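Local coordinates for adhesion G-protein coupled receptor G6 (Danio rerio, PDB 6V55) that probably signals as an adhesion G-protein coupled receptor in myelination, through a large calcium-binding extracellular region thought to mediate cell adhesion, at residues A[585-590]-A[675-680]; A[592-595]-A[600-603]; A[618-623]-A[656-661]. One frame throughout, in Å; residues are numbered along the deposited sequence.

Interaction 1: residues A[585-590]-A[675-680]; sequences KAVDEL and MFFGRT
Asp588 and Met675 mark the nearest backbone approach, with their CA atoms 9.0 Å apart, where helix segment 585-590 runs past strand segment 675-677. The two short axes come within 11.6 Å and their N-to-C directions differ by 154°, so helix and strand lie roughly antiparallel. No hydrogen bond links them; side chains alone bridge the gap. Met675 spans most of it. Its sulfur meets the flank of Val587, with SD 3.7 Å from CG1 of that valine, and the two side chains run alongside each other in opposite directions. Val587 carries CG1 opposite its own backbone N (chi1 167°), and this branch is the one turned to the strand. The same methyl also approaches Phe677, whose CZ lies 4.5 Å from Val587 CG1, more distantly and obliquely to the ring. Met675 and Phe677 close up on their own strand as well, since SD of Met675 is 4.3 Å from CE1 of Phe677. A bend at the last torsion of Met675 (chi3 -133°) carries its methyl beyond the valine to the carboxylate of Asp588, a side chain set nearly perpendicular to the methionine. There CE of Met675 lies 3.5 Å from OD2 of Asp588, a van der Waals contact between a methyl and a carboxylate oxygen. The other oxygen, OD1, is hydrogen-bonded elsewhere, which helps hold the carboxylate's rotation. Helix 573-593 thus packs on the four-stranded sheet through this face, while Val587 also touches Ile565 of helix 555-568, and Leu590 and Ala586 turn to helices 555-568 and 534-550. On the sheet, Met675 and Phe677 rest against Val610 and Leu608 of neighbouring strand 608-614, and Phe676 packs with Tyr696.

Interaction 2: residues A[592-595]-A[600-603]; sequences QKIE and SLTI
No ring, amide or other planar side chain takes part where Ile594 meets Leu601 and Ile603; branched aliphatic groups alone make the contact, without faces or edges to set against each other. The flat groups nearby are found just outside it: Leu601 touches Phe596, and the guanidinium group of Arg671 donates from NH2 to the carbonyl oxygen of Ile594. The site is the junction of the GAIN fold at which the chain leaves helix 573-593, the last of its helical part, and enters strand 600-603, an outermost strand of the four-stranded sheet in its beta-sandwich part. Only four residues separate the two segments, so the chain turns back and places Ile594 over the strand it is about to form. Ile594 reaches across with its CG1 branch trans to the backbone N (chi1 179°), which carries CD1 toward the strand. Leu601 and Ile603, both pointing toward it, receive this methyl. The side chains of Ile594 and Leu601 meet at a slant, with Leu601 CD2 also 4.2 Å from CG1 of Ile594, whereas Ile594 and Ile603 meet tip to tip. Around them, Ala555, Ser559 and Val562 of helix 555-568 pack on the strand residues and Ala558 on Ile594, while Val612 of strand 608-614 touches both Ile594 and Leu601. The contact therefore joins the chain coming off helix 573-593, helix 555-568 and the sheet in one largely apolar layer. Three methyl groups meet at its centre: CD1 of Ile594 stands 3.7 Å from CD2 of Leu601 and likewise 3.7 Å from CD1 of Ile603, while Leu601 CD2 and Ile603 CD1 are 4.0 Å from each other.

Interaction 3: residues A[618-623]-A[656-661]; sequences TNFNGS and TLLQNL. With NAG (2-acetamido-2-deoxy-beta-D-glucopyranose), chain D.
Phe620 meets two consecutive leucines, its side chain running at about a right angle to that of Leu658 and slantwise to that of Leu657. Its CE2 atom lies 4.0 Å from CB of Leu657, and its CD2 atom 4.1 Å from CD1 of Leu658; both partners approach the ring aslant. The trans first torsion of Phe620 (chi1 -180°) sets the ring against the backbone two residues on, where the N atom of Gly622 stands 3.6 Å above the ring plane, over its centre. Beyond the leucines, a type I turn from Leu658 to Leu661 presents Asn660, whose ND2 is bonded covalently to C1 of the NAG. Gln659 steadies this amide: NE2 donates to OD1 of Asn660 at 3.2 Å, from above the carbonyl plane (36° out of it), and bonds also to Gln711. With a leucine in place of Gln659, the Asn660 oxygen and Gln711 would probably lose their shared donor, and the sugar-bearing amide could turn more freely. The arrangement is an N-glycosylated turn, on the way from strand 649-653 to helix 663-666, packed against a loop that crosses between the two sheets of the GAIN beta sandwich.

Followed from the N terminus, interaction 1 opens first, on helix 573-593, and closes last, at the end of strand 671-677; its span of 84 residues encloses the other two. Interaction 2 starts immediately afterwards on the same helix and closes a very short loop at strand 600-603. Interaction 3 follows in series, closing a loop of 32 residues between 618-623 and 656-661, so no two contacts cross. Interactions 1 and 2, with centres 13 Å apart, tie the last long helix to the four-stranded sheet at different strands. Interaction 3, whose centre is 21 Å or more from either, joins two loops of the beta sandwich.

Interaction 1: residues A[585-590]-A[675-680]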
loop_
_atom_site.group_PDB
_atom_site.type_symbol
_atom_site.label_atom_id
_atom_site.label_comp_id
_atom_site.label_asym_id
_atom_site.label_seq_id
_atom_site.Cartn_x
_atom_site.Cartn_y
_atom_site.Cartn_z
ATOM N N LYS A 585 0.308 16.655 38.516
ATOM C CA LYS A 585 0.559 18.056 38.827
ATOM C C LYS A 585 0.326 18.951 37.613
ATOM O O LYS A 585 -0.141 20.084 37.782
ATOM C CB LYS A 585 1.974 18.220 39.404
ATOM C CG LYS A 585 2.124 17.799 40.866
ATOM C CD LYS A 585 3.581 17.679 41.269
ATOM C CE LYS A 585 3.779 17.881 42.770
ATOM N NZ LYS A 585 5.223 18.026 43.146
ATOM N N ALA A 586 0.548 18.440 36.387
ATOM C CA ALA A 586 0.289 19.235 35.179
ATOM C C ALA A 586 -1.194 19.395 34.872
ATOM O O ALA A 586 -1.603 20.452 34.372
ATOM C CB ALA A 586 0.961 18.613 33.959
ATOM N N VAL A 587 -1.997 18.352 35.113
ATOM C CA VAL A 587 -3.452 18.465 35.002
ATOM C C VAL A 587 -4.000 19.442 36.045
ATOM O O VAL A 587 -4.907 20.236 35.751
ATOM C CB VAL A 587 -4.078 17.062 35.119
ATOM C CG1 VAL A 587 -5.564 17.099 35.319
ATOM C CG2 VAL A 587 -3.831 16.337 33.875
ATOM N N ASP A 588 -3.409 19.446 37.249
ATOM C CA ASP A 588 -3.873 20.302 38.343
ATOM C C ASP A 588 -3.653 21.776 38.034
ATOM O O ASP A 588 -4.528 22.613 38.291
ATOM C CB ASP A 588 -3.147 19.948 39.649
ATOM C CG ASP A 588 -3.623 18.631 40.281
ATOM O OD1 ASP A 588 -2.967 18.212 41.271
ATOM O OD2 ASP A 588 -4.605 18.009 39.783
ATOM N N GLU A 589 -2.519 22.099 37.432
ATOM C CA GLU A 589 -2.225 23.486 37.117
ATOM C C GLU A 589 -2.900 23.947 35.845
ATOM O O GLU A 589 -3.126 25.153 35.706
ATOM C CB GLU A 589 -0.723 23.700 36.987
ATOM C CG GLU A 589 -0.294 25.086 37.414
ATOM C CD GLU A 589 0.863 25.555 36.606
ATOM O OE1 GLU A 589 1.452 24.692 35.911
ATOM O OE2 GLU A 589 1.187 26.764 36.683
ATOM N N LEU A 590 -3.193 23.018 34.918
ATOM C CA LEU A 590 -3.992 23.328 33.729
ATOM C C LEU A 590 -5.369 23.834 34.119
ATOM O O LEU A 590 -5.847 24.834 33.572
ATOM C CB LEU A 590 -4.110 22.084 32.847
ATOM C CG LEU A 590 -5.048 22.057 31.650
ATOM C CD1 LEU A 590 -4.252 22.454 30.456
ATOM C CD2 LEU A 590 -5.593 20.663 31.400
ATOM N N MET A 675 -12.517 17.204 38.704
ATOM C CA MET A 675 -11.888 16.212 37.830
ATOM C C MET A 675 -12.405 14.825 38.183
ATOM O O MET A 675 -12.557 14.492 39.364
ATOM C CB MET A 675 -10.356 16.206 37.957
ATOM C CG MET A 675 -9.718 17.572 37.892
ATOM S SD MET A 675 -7.954 17.593 38.132
ATOM C CE MET A 675 -7.898 18.945 39.313
ATOM N N PHE A 676 -12.676 14.015 37.165
ATOM C CA PHE A 676 -13.046 12.618 37.361
ATOM C C PHE A 676 -12.027 11.764 36.623
ATOM O O PHE A 676 -11.847 11.920 35.409
ATOM C CB PHE A 676 -14.469 12.353 36.857
ATOM C CG PHE A 676 -14.878 10.907 36.905
ATOM C CD1 PHE A 676 -14.852 10.114 35.750
ATOM C CD2 PHE A 676 -15.308 10.346 38.096
ATOM C CE1 PHE A 676 -15.220 8.781 35.799
ATOM C CE2 PHE A 676 -15.694 9.016 38.156
ATOM C CZ PHE A 676 -15.642 8.228 37.010
ATOM N N PHE A 677 -11.366 10.862 37.345
ATOM C CA PHE A 677 -10.380 9.966 36.749
ATOM C C PHE A 677 -11.032 8.601 36.554
ATOM O O PHE A 677 -11.325 7.897 37.523
ATOM C CB PHE A 677 -9.132 9.869 37.620
ATOM C CG PHE A 677 -8.259 11.094 37.576
ATOM C CD1 PHE A 677 -8.517 12.186 38.406
ATOM C CD2 PHE A 677 -7.166 11.152 36.712
ATOM C CE1 PHE A 677 -7.711 13.316 38.371
ATOM C CE2 PHE A 677 -6.341 12.283 36.674
ATOM C CZ PHE A 677 -6.619 13.359 37.511
ATOM N N GLY A 678 -11.287 8.237 35.299
ATOM C CA GLY A 678 -11.865 6.934 35.027
ATOM C C GLY A 678 -10.916 5.780 35.261
ATOM O O GLY A 678 -11.371 4.664 35.526
ATOM N N ARG A 679 -9.609 6.026 35.177
ATOM C CA ARG A 679 -8.595 5.000 35.342
ATOM C C ARG A 679 -7.706 5.363 36.524
ATOM O O ARG A 679 -7.558 6.540 36.874
ATOM C CB ARG A 679 -7.788 4.835 34.054
ATOM C CG ARG A 679 -8.629 4.244 32.930
ATOM C CD ARG A 679 -7.791 3.495 31.918
ATOM N NE ARG A 679 -7.044 2.421 32.556
ATOM C CZ ARG A 679 -7.453 1.159 32.613
ATOM N NH1 ARG A 679 -8.605 0.810 32.046
ATOM N NH2 ARG A 679 -6.703 0.250 33.235
ATOM N N THR A 680 -7.135 4.347 37.170
ATOM C CA THR A 680 -6.490 4.556 38.463
ATOM C C THR A 680 -4.980 4.409 38.428
ATOM O O THR A 680 -4.355 4.409 39.490
ATOM C CB THR A 680 -7.053 3.597 39.517
ATOM O OG1 THR A 680 -6.442 2.305 39.369
ATOM C CG2 THR A 680 -8.570 3.477 39.406
#

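Interaction 2: residues A[592-595]-A[600-603]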
loop_
_atom_site.group_PDB
_atom_site.type_symbol
_atom_site.label_atom_id
_atom_site.label_comp_id
_atom_site.label_asym_id
_atom_site.label_seq_id
_atom_site.Cartn_x
_atom_site.Cartn_y
_atom_site.Cartn_z
ATOM N N GLN A 592 -6.137 25.256 37.013
ATOM C CA GLN A 592 -6.013 26.566 37.648
ATOM C C GLN A 592 -5.901 27.687 36.621
ATOM O O GLN A 592 -6.428 28.781 36.842
ATOM C CB GLN A 592 -4.792 26.590 38.566
ATOM C CG GLN A 592 -4.848 25.591 39.708
ATOM C CD GLN A 592 -5.908 25.940 40.728
ATOM O OE1 GLN A 592 -6.190 27.124 40.970
ATOM N NE2 GLN A 592 -6.514 24.914 41.332
ATOM N N LYS A 593 -5.288 27.414 35.474
ATOM C CA LYS A 593 -4.897 28.447 34.531
ATOM C C LYS A 593 -5.854 28.602 33.374
ATOM O O LYS A 593 -5.607 29.452 32.508
ATOM C CB LYS A 593 -3.519 28.139 33.940
ATOM C CG LYS A 593 -2.387 28.246 34.911
ATOM C CD LYS A 593 -1.270 29.058 34.349
ATOM C CE LYS A 593 -0.781 28.480 33.070
ATOM N NZ LYS A 593 0.692 28.414 33.120
ATOM N N ILE A 594 -6.881 27.769 33.285
ATOM C CA ILE A 594 -7.691 27.742 32.074
ATOM C C ILE A 594 -8.581 28.980 32.039
ATOM O O ILE A 594 -9.124 29.405 33.069
ATOM C CB ILE A 594 -8.486 26.426 31.967
ATOM C CG1 ILE A 594 -9.330 26.418 30.725
ATOM C CG2 ILE A 594 -9.414 26.168 33.135
ATOM C CD1 ILE A 594 -9.560 25.095 30.298
ATOM N N GLU A 595 -8.599 29.654 30.889
ATOM C CA GLU A 595 -9.476 30.789 30.657
ATOM C C GLU A 595 -10.723 30.292 29.935
ATOM O O GLU A 595 -10.613 29.571 28.940
ATOM C CB GLU A 595 -8.755 31.864 29.842
ATOM C CG GLU A 595 -7.584 32.544 30.564
ATOM C CD GLU A 595 -6.356 32.737 29.666
ATOM O OE1 GLU A 595 -5.228 32.403 30.111
ATOM O OE2 GLU A 595 -6.518 33.206 28.512
ATOM N N SER A 600 -19.671 27.773 32.852
ATOM C CA SER A 600 -18.847 26.596 33.115
ATOM C C SER A 600 -18.222 26.093 31.819
ATOM O O SER A 600 -18.699 26.394 30.721
ATOM C CB SER A 600 -19.652 25.465 33.773
ATOM O OG SER A 600 -20.493 24.848 32.839
ATOM N N LEU A 601 -17.141 25.320 31.963
ATOM C CA LEU A 601 -16.455 24.703 30.829
ATOM C C LEU A 601 -16.049 23.287 31.205
ATOM O O LEU A 601 -15.438 23.075 32.248
ATOM C CB LEU A 601 -15.216 25.506 30.414
ATOM C CG LEU A 601 -14.336 24.826 29.350
ATOM C CD1 LEU A 601 -15.097 24.611 28.043
ATOM C CD2 LEU A 601 -13.051 25.554 29.061
ATOM N N THR A 602 -16.366 22.324 30.357
ATOM C CA THR A 602 -16.031 20.930 30.599
ATOM C C THR A 602 -15.133 20.419 29.477
ATOM O O THR A 602 -15.393 20.684 28.299
ATOM C CB THR A 602 -17.307 20.113 30.692
ATOM O OG1 THR A 602 -18.246 20.784 31.550
ATOM C CG2 THR A 602 -17.035 18.791 31.254
ATOM N N ILE A 603 -14.053 19.718 29.831
ATOM C CA ILE A 603 -13.148 19.129 28.846
ATOM C C ILE A 603 -13.122 17.622 29.050
ATOM O O ILE A 603 -12.651 17.141 30.084
ATOM C CB ILE A 603 -11.731 19.700 28.932
ATOM C CG1 ILE A 603 -11.729 21.175 28.574
ATOM C CG2 ILE A 603 -10.877 18.992 27.947
ATOM C CD1 ILE A 603 -11.415 21.973 29.721
#

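Interaction 3: residues A[618-623]-A[656-661]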
loop_
_atom_site.group_PDB
_atom_site.type_symbol
_atom_site.label_atom_id
_atom_site.label_comp_id
_atom_site.label_asym_id
_atom_site.label_seq_id
_atom_site.Cartn_x
_atom_site.Cartn_y
_atom_site.Cartn_z
ATOM N N THR A 618 -20.327 35.766 47.268
ATOM C CA THR A 618 -21.329 36.492 48.046
ATOM C C THR A 618 -22.566 35.633 48.278
ATOM O O THR A 618 -22.956 35.374 49.425
ATOM C CB THR A 618 -21.716 37.790 47.338
ATOM O OG1 THR A 618 -22.723 37.506 46.360
ATOM C CG2 THR A 618 -20.494 38.416 46.651
ATOM N N ASN A 619 -23.202 35.196 47.190
ATOM C CA ASN A 619 -24.231 34.174 47.275
ATOM C C ASN A 619 -23.558 32.836 46.980
ATOM O O ASN A 619 -23.579 32.325 45.860
ATOM C CB ASN A 619 -25.377 34.475 46.309
ATOM C CG ASN A 619 -26.624 33.558 46.535
ATOM O OD1 ASN A 619 -26.578 32.534 47.242
ATOM N ND2 ASN A 619 -27.752 33.958 45.939
ATOM N N PHE A 620 -22.954 32.267 48.003
ATOM C CA PHE A 620 -22.611 30.853 47.989
ATOM C C PHE A 620 -23.432 30.205 49.097
ATOM O O PHE A 620 -23.197 30.461 50.282
ATOM C CB PHE A 620 -21.108 30.602 48.160
ATOM C CG PHE A 620 -20.733 29.121 48.147
ATOM C CD1 PHE A 620 -20.580 28.442 46.941
ATOM C CD2 PHE A 620 -20.569 28.405 49.348
ATOM C CE1 PHE A 620 -20.239 27.079 46.917
ATOM C CE2 PHE A 620 -20.253 27.038 49.338
ATOM C CZ PHE A 620 -20.081 26.376 48.114
ATOM N N ASN A 621 -24.396 29.372 48.708
ATOM C CA ASN A 621 -25.223 28.630 49.652
ATOM C C ASN A 621 -24.930 27.135 49.606
ATOM O O ASN A 621 -25.703 26.337 50.136
ATOM C CB ASN A 621 -26.707 28.902 49.375
ATOM C CG ASN A 621 -27.583 28.811 50.632
ATOM O OD1 ASN A 621 -27.075 28.666 51.750
ATOM N ND2 ASN A 621 -28.909 28.886 50.446
ATOM N N GLY A 622 -23.834 26.736 48.986
ATOM C CA GLY A 622 -23.526 25.331 48.810
ATOM C C GLY A 622 -23.598 24.927 47.348
ATOM O O GLY A 622 -24.060 25.674 46.485
ATOM N N SER A 623 -23.118 23.709 47.076
ATOM C CA SER A 623 -23.000 23.229 45.702
ATOM C C SER A 623 -22.944 21.706 45.703
ATOM O O SER A 623 -22.375 21.103 46.621
ATOM C CB SER A 623 -21.748 23.802 45.015
ATOM O OG SER A 623 -21.883 23.844 43.604
ATOM N N THR A 656 -21.200 26.180 54.575
ATOM C CA THR A 656 -20.190 26.794 55.438
ATOM C C THR A 656 -18.767 26.537 54.960
ATOM O O THR A 656 -17.858 26.443 55.797
ATOM C CB THR A 656 -20.366 26.270 56.858
ATOM O OG1 THR A 656 -20.255 24.837 56.847
ATOM C CG2 THR A 656 -21.719 26.658 57.404
ATOM N N LEU A 657 -18.542 26.399 53.642
ATOM C CA LEU A 657 -17.218 26.040 53.133
ATOM C C LEU A 657 -16.244 27.206 53.252
ATOM O O LEU A 657 -15.079 27.012 53.621
ATOM C CB LEU A 657 -17.313 25.568 51.674
ATOM C CG LEU A 657 -15.994 25.324 50.921
ATOM C CD1 LEU A 657 -15.375 23.995 51.308
ATOM C CD2 LEU A 657 -16.164 25.403 49.435
ATOM N N LEU A 658 -16.719 28.426 53.003
ATOM C CA LEU A 658 -15.876 29.608 53.050
ATOM C C LEU A 658 -15.995 30.369 54.365
ATOM O O LEU A 658 -15.605 31.540 54.427
ATOM C CB LEU A 658 -16.217 30.527 51.885
ATOM C CG LEU A 658 -16.517 29.817 50.565
ATOM C CD1 LEU A 658 -17.184 30.783 49.581
ATOM C CD2 LEU A 658 -15.241 29.226 49.985
ATOM N N GLN A 659 -16.518 29.729 55.411
ATOM C CA GLN A 659 -16.885 30.429 56.642
ATOM C C GLN A 659 -15.658 30.834 57.460
ATOM O O GLN A 659 -15.572 31.971 57.943
ATOM C CB GLN A 659 -17.833 29.542 57.459
ATOM C CG GLN A 659 -17.816 29.732 58.975
ATOM C CD GLN A 659 -18.613 28.651 59.707
ATOM O OE1 GLN A 659 -19.825 28.534 59.521
ATOM N NE2 GLN A 659 -17.938 27.871 60.555
ATOM N N ASN A 660 -14.681 29.931 57.602
ATOM C CA ASN A 660 -13.478 30.220 58.376
ATOM C C ASN A 660 -12.335 30.728 57.512
ATOM O O ASN A 660 -11.162 30.529 57.868
ATOM C CB ASN A 660 -13.034 28.985 59.166
ATOM C CG ASN A 660 -14.083 28.509 60.151
ATOM O OD1 ASN A 660 -14.880 27.633 59.834
ATOM N ND2 ASN A 660 -14.086 29.078 61.350
ATOM N N LEU A 661 -12.636 31.368 56.387
ATOM C CA LEU A 661 -11.612 31.891 55.493
ATOM C C LEU A 661 -11.413 33.373 55.754
ATOM O O LEU A 661 -12.380 34.098 56.000
ATOM C CB LEU A 661 -11.991 31.685 54.026
ATOM C CG LEU A 661 -11.741 30.316 53.392
ATOM C CD1 LEU A 661 -11.886 30.416 51.891
ATOM C CD2 LEU A 661 -10.372 29.789 53.748
HETATM C C1 NAG D . -15.046 28.657 62.343
HETATM C C2 NAG D . -14.368 28.128 63.622
HETATM C C3 NAG D . -15.424 27.744 64.681
HETATM C C4 NAG D . -16.413 28.879 64.927
HETATM C C5 NAG D . -17.060 29.308 63.615
HETATM C C6 NAG D . -18.023 30.469 63.779
HETATM C C7 NAG D . -12.202 27.113 63.023
HETATM C C8 NAG D . -11.466 25.834 62.758
HETATM N N2 NAG D . -13.503 26.994 63.324
HETATM O O3 NAG D . -14.778 27.425 65.910
HETATM O O4 NAG D . -17.416 28.486 65.859
HETATM O O5 NAG D . -16.032 29.717 62.696
HETATM O O6 NAG D . -17.511 31.710 63.309
HETATM O O7 NAG D . -11.648 28.205 62.947
#